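Local structure of MIP07328p (Drosophila melanogaster, 6FKK) at residues V288-C302 / P375-I389. The protein probably acts as an axon guidance cue of the semaphorin family, binding its receptor and repelling growing axons through the extracellular sema and plexin-repeat region held here. Residues are numbered along the deposited sequence; the frame is centred on the assembly and turned at random.
Sequences VFTTSVNAIPGSAVC and PLLTKVNLHHRLTAI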
# COMPACT_ATOMS: atom_id res chain seq x y z
N VAL A 288 -5.89 -3.64 -0.21
CA VAL A 288 -7.08 -3.72 0.63
C VAL A 288 -8.15 -2.81 0.04
O VAL A 288 -7.88 -1.63 -0.24
CB VAL A 288 -6.76 -3.34 2.08
CG1 VAL A 288 -8.04 -3.16 2.87
CG2 VAL A 288 -5.88 -4.40 2.72
N PHE A 289 -9.35 -3.34 -0.13
CA PHE A 289 -10.47 -2.60 -0.70
C PHE A 289 -11.65 -2.63 0.26
O PHE A 289 -11.89 -3.63 0.94
CB PHE A 289 -10.90 -3.19 -2.05
CG PHE A 289 -9.85 -3.10 -3.12
CD1 PHE A 289 -8.81 -4.00 -3.17
CD2 PHE A 289 -9.94 -2.12 -4.10
CE1 PHE A 289 -7.85 -3.92 -4.17
CE2 PHE A 289 -8.98 -2.04 -5.10
CZ PHE A 289 -7.94 -2.94 -5.13
N THR A 290 -12.40 -1.53 0.29
CA THR A 290 -13.66 -1.45 1.02
C THR A 290 -14.77 -1.06 0.06
O THR A 290 -14.52 -0.52 -1.03
CB THR A 290 -13.59 -0.44 2.18
OG1 THR A 290 -13.21 0.85 1.68
CG2 THR A 290 -12.59 -0.89 3.23
N THR A 291 -16.01 -1.34 0.46
CA THR A 291 -17.16 -0.97 -0.35
C THR A 291 -17.53 0.49 -0.12
O THR A 291 -17.11 1.12 0.85
CB THR A 291 -18.36 -1.86 -0.05
OG1 THR A 291 -18.81 -1.61 1.29
CG2 THR A 291 -18.00 -3.32 -0.20
N SER A 292 -18.34 1.02 -1.03
CA SER A 292 -18.83 2.38 -0.91
C SER A 292 -19.96 2.43 0.12
O SER A 292 -20.40 1.41 0.66
CB SER A 292 -19.26 2.90 -2.27
OG SER A 292 -18.19 2.81 -3.20
N VAL A 293 -20.44 3.65 0.40
CA VAL A 293 -21.32 3.87 1.54
C VAL A 293 -22.70 3.25 1.35
O VAL A 293 -23.44 3.10 2.32
CB VAL A 293 -21.44 5.39 1.80
CG1 VAL A 293 -20.08 5.97 2.13
CG2 VAL A 293 -22.02 6.09 0.58
N ASN A 294 -23.07 2.89 0.12
CA ASN A 294 -24.42 2.39 -0.14
C ASN A 294 -24.47 0.88 -0.03
O ASN A 294 -25.33 0.33 0.67
CB ASN A 294 -24.87 2.82 -1.53
CG ASN A 294 -23.79 2.61 -2.56
OD1 ASN A 294 -23.70 1.55 -3.17
ND2 ASN A 294 -22.91 3.61 -2.70
N ALA A 295 -23.62 0.20 -0.79
CA ALA A 295 -23.43 -1.22 -0.61
C ALA A 295 -23.13 -1.50 0.86
O ALA A 295 -22.52 -0.69 1.56
CB ALA A 295 -22.29 -1.72 -1.50
N ILE A 296 -23.61 -2.65 1.33
CA ILE A 296 -23.44 -3.05 2.72
C ILE A 296 -21.96 -2.97 3.07
O ILE A 296 -21.10 -3.23 2.21
CB ILE A 296 -24.00 -4.46 2.96
CG1 ILE A 296 -23.41 -5.46 1.96
CG2 ILE A 296 -25.52 -4.46 2.89
CD1 ILE A 296 -24.10 -6.81 1.97
N PRO A 297 -21.61 -2.58 4.30
CA PRO A 297 -20.19 -2.42 4.65
C PRO A 297 -19.41 -3.71 4.41
O PRO A 297 -19.77 -4.78 4.91
CB PRO A 297 -20.22 -2.05 6.14
CG PRO A 297 -21.58 -2.46 6.62
CD PRO A 297 -22.49 -2.29 5.44
N GLY A 298 -18.35 -3.59 3.63
CA GLY A 298 -17.57 -4.75 3.24
C GLY A 298 -16.12 -4.39 3.01
O GLY A 298 -15.80 -3.27 2.58
N SER A 299 -15.24 -5.34 3.29
CA SER A 299 -13.81 -5.20 3.05
C SER A 299 -13.30 -6.42 2.31
O SER A 299 -13.88 -7.51 2.41
CB SER A 299 -13.04 -5.03 4.36
OG SER A 299 -13.56 -3.95 5.12
N ALA A 300 -12.22 -6.24 1.57
CA ALA A 300 -11.66 -7.34 0.79
C ALA A 300 -10.17 -7.12 0.58
O ALA A 300 -9.68 -5.99 0.59
CB ALA A 300 -12.37 -7.49 -0.56
N VAL A 301 -9.47 -8.23 0.38
CA VAL A 301 -8.05 -8.22 0.01
C VAL A 301 -7.93 -8.84 -1.37
O VAL A 301 -8.33 -9.99 -1.59
CB VAL A 301 -7.19 -8.99 1.02
CG1 VAL A 301 -5.77 -9.12 0.51
CG2 VAL A 301 -7.21 -8.30 2.37
N CYS A 302 -7.39 -8.07 -2.31
CA CYS A 302 -7.11 -8.56 -3.65
C CYS A 302 -5.62 -8.45 -3.94
O CYS A 302 -4.94 -7.55 -3.44
CB CYS A 302 -7.90 -7.79 -4.72
SG CYS A 302 -9.62 -8.32 -4.96
N PRO A 375 -11.51 -11.98 -4.65
CA PRO A 375 -10.74 -11.55 -3.49
C PRO A 375 -10.14 -12.73 -2.74
O PRO A 375 -10.74 -13.81 -2.66
CB PRO A 375 -11.77 -10.81 -2.62
CG PRO A 375 -12.84 -10.41 -3.57
CD PRO A 375 -12.91 -11.51 -4.59
N LEU A 376 -8.95 -12.52 -2.19
CA LEU A 376 -8.32 -13.53 -1.35
C LEU A 376 -8.98 -13.61 0.03
O LEU A 376 -8.84 -14.63 0.71
CB LEU A 376 -6.83 -13.22 -1.20
CG LEU A 376 -6.05 -13.13 -2.51
CD1 LEU A 376 -4.59 -12.79 -2.23
CD2 LEU A 376 -6.16 -14.43 -3.28
N LEU A 377 -9.68 -12.56 0.44
CA LEU A 377 -10.40 -12.53 1.71
C LEU A 377 -11.48 -11.48 1.61
O LEU A 377 -11.22 -10.37 1.13
CB LEU A 377 -9.45 -12.22 2.88
CG LEU A 377 -10.10 -12.04 4.26
CD1 LEU A 377 -10.57 -13.37 4.80
CD2 LEU A 377 -9.13 -11.39 5.22
N THR A 378 -12.69 -11.82 2.05
CA THR A 378 -13.79 -10.87 2.10
C THR A 378 -14.30 -10.75 3.53
O THR A 378 -14.30 -11.72 4.29
CB THR A 378 -14.95 -11.28 1.18
OG1 THR A 378 -15.52 -12.51 1.63
CG2 THR A 378 -14.46 -11.44 -0.25
N LYS A 379 -14.71 -9.53 3.90
CA LYS A 379 -15.29 -9.25 5.21
C LYS A 379 -16.51 -8.36 4.99
O LYS A 379 -16.37 -7.16 4.77
CB LYS A 379 -14.28 -8.59 6.14
CG LYS A 379 -13.36 -9.56 6.86
CD LYS A 379 -12.45 -8.82 7.84
CE LYS A 379 -11.93 -9.75 8.92
NZ LYS A 379 -13.04 -10.31 9.74
N VAL A 380 -17.70 -8.95 5.04
CA VAL A 380 -18.94 -8.26 4.71
C VAL A 380 -19.88 -8.30 5.90
O VAL A 380 -19.94 -9.31 6.62
CB VAL A 380 -19.60 -8.89 3.46
CG1 VAL A 380 -20.80 -8.06 3.02
CG2 VAL A 380 -18.60 -9.00 2.33
N ASN A 381 -20.61 -7.20 6.11
CA ASN A 381 -21.60 -7.09 7.19
C ASN A 381 -20.95 -7.28 8.56
O ASN A 381 -21.51 -7.94 9.44
CB ASN A 381 -22.76 -8.07 6.99
CG ASN A 381 -23.82 -7.52 6.05
OD1 ASN A 381 -24.20 -6.35 6.14
ND2 ASN A 381 -24.30 -8.37 5.14
N LEU A 382 -19.77 -6.70 8.74
CA LEU A 382 -19.05 -6.75 10.00
C LEU A 382 -18.86 -5.34 10.54
O LEU A 382 -18.91 -4.35 9.81
CB LEU A 382 -17.69 -7.44 9.84
CG LEU A 382 -17.77 -8.88 9.31
CD1 LEU A 382 -16.37 -9.46 9.13
CD2 LEU A 382 -18.60 -9.75 10.24
N HIS A 383 -18.64 -5.26 11.86
CA HIS A 383 -18.50 -3.98 12.54
C HIS A 383 -17.10 -3.38 12.42
O HIS A 383 -16.73 -2.54 13.24
CB HIS A 383 -18.89 -4.12 14.01
CG HIS A 383 -20.33 -4.48 14.22
ND1 HIS A 383 -21.36 -3.77 13.65
CD2 HIS A 383 -20.90 -5.47 14.95
CE1 HIS A 383 -22.52 -4.31 14.01
NE2 HIS A 383 -22.26 -5.34 14.80
N HIS A 384 -16.31 -3.80 11.43
CA HIS A 384 -14.99 -3.23 11.22
C HIS A 384 -14.60 -3.39 9.76
O HIS A 384 -15.09 -4.27 9.05
CB HIS A 384 -13.94 -3.87 12.14
CG HIS A 384 -13.79 -5.35 11.94
ND1 HIS A 384 -14.28 -6.27 12.84
CD2 HIS A 384 -13.20 -6.07 10.95
CE1 HIS A 384 -14.00 -7.49 12.42
NE2 HIS A 384 -13.35 -7.40 11.27
N ARG A 385 -13.71 -2.51 9.32
CA ARG A 385 -13.18 -2.53 7.96
C ARG A 385 -11.68 -2.75 7.99
O ARG A 385 -11.00 -2.36 8.95
CB ARG A 385 -13.48 -1.22 7.22
CG ARG A 385 -14.96 -0.87 7.11
CD ARG A 385 -15.15 0.54 6.57
NE ARG A 385 -16.55 0.87 6.32
CZ ARG A 385 -17.15 0.76 5.13
NH1 ARG A 385 -16.46 0.33 4.08
NH2 ARG A 385 -18.43 1.07 4.99
N LEU A 386 -11.15 -3.38 6.94
CA LEU A 386 -9.72 -3.57 6.81
C LEU A 386 -9.05 -2.26 6.40
O LEU A 386 -9.61 -1.48 5.63
CB LEU A 386 -9.40 -4.66 5.79
CG LEU A 386 -9.90 -6.08 6.10
CD1 LEU A 386 -9.47 -7.03 5.00
CD2 LEU A 386 -9.42 -6.56 7.46
N THR A 387 -7.84 -2.04 6.91
CA THR A 387 -7.16 -0.75 6.72
C THR A 387 -5.71 -0.89 6.29
O THR A 387 -5.19 -0.01 5.59
CB THR A 387 -7.23 0.09 8.00
OG1 THR A 387 -6.64 -0.63 9.09
CG2 THR A 387 -8.68 0.43 8.35
N ALA A 388 -5.02 -1.96 6.68
CA ALA A 388 -3.60 -2.12 6.43
C ALA A 388 -3.33 -3.49 5.82
O ALA A 388 -4.17 -4.38 5.83
CB ALA A 388 -2.77 -1.93 7.71
N ILE A 389 -2.11 -3.65 5.29
CA ILE A 389 -1.73 -4.87 4.59
C ILE A 389 -0.23 -5.06 4.72
O ILE A 389 0.54 -4.09 4.72
CB ILE A 389 -2.17 -4.81 3.11
CG1 ILE A 389 -1.83 -6.11 2.37
CG2 ILE A 389 -1.55 -3.61 2.42
CD1 ILE A 389 -2.83 -7.21 2.59
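Strand 298-302 pairs antiparallel with strand 377-380, their axes 4.4 Å apart. S299 and K379 form a hydrogen-bonded pair, bonded both ways between backbone N and O, while G298-V380 and A300-T378 are the non-hydrogen-bonded pairs beside it. One end is tied by N381 N to P297 O at 2.8 Å; at the other, L376 and L377 both face V301 in a classic beta bulge, V301 O taking L376 N and V301 N reaching L377 O. Past 380 the chain turns back over the face carrying S299 and V301, and at 386-389 it runs roughly parallel to strand 298-302 (19°), 7.7 Å between axes. S299 fastens this return: chi1 of -54° sets OG beside its own backbone N, anti to the carbonyl carbon, where it accepts L386 N at 3.1 Å with 157° at the hydrogen. With an alanine in its place the L386 amide would probably lose this acceptor and the returning chain be held less firmly. Around that bond the filling is aliphatic. L386 sets CD1 against V301 CG2 at 3.7 Å, the two side chains crossing at about a right angle, and its CB meets V288 CG1; V288 CG2 lies 3.8 Å from I389 CB. R385 runs extended from CG to NE toward the end of strand 288-290 and the loop after it, where P297 CB covers one guanidinium face, T290 CB sits at the edge, and NH1 makes a weak bond to T291 O. K379 instead leads away to a salt bridge with E440. At the far end P375 packs on C302, which is disulfide-bonded to C257. Strand 377-380 pairs at the edge of one sheet with 298-305, and 386-396 starts the next, four-stranded sheet, a passage consistent with neighbouring blades of the sema beta-propeller.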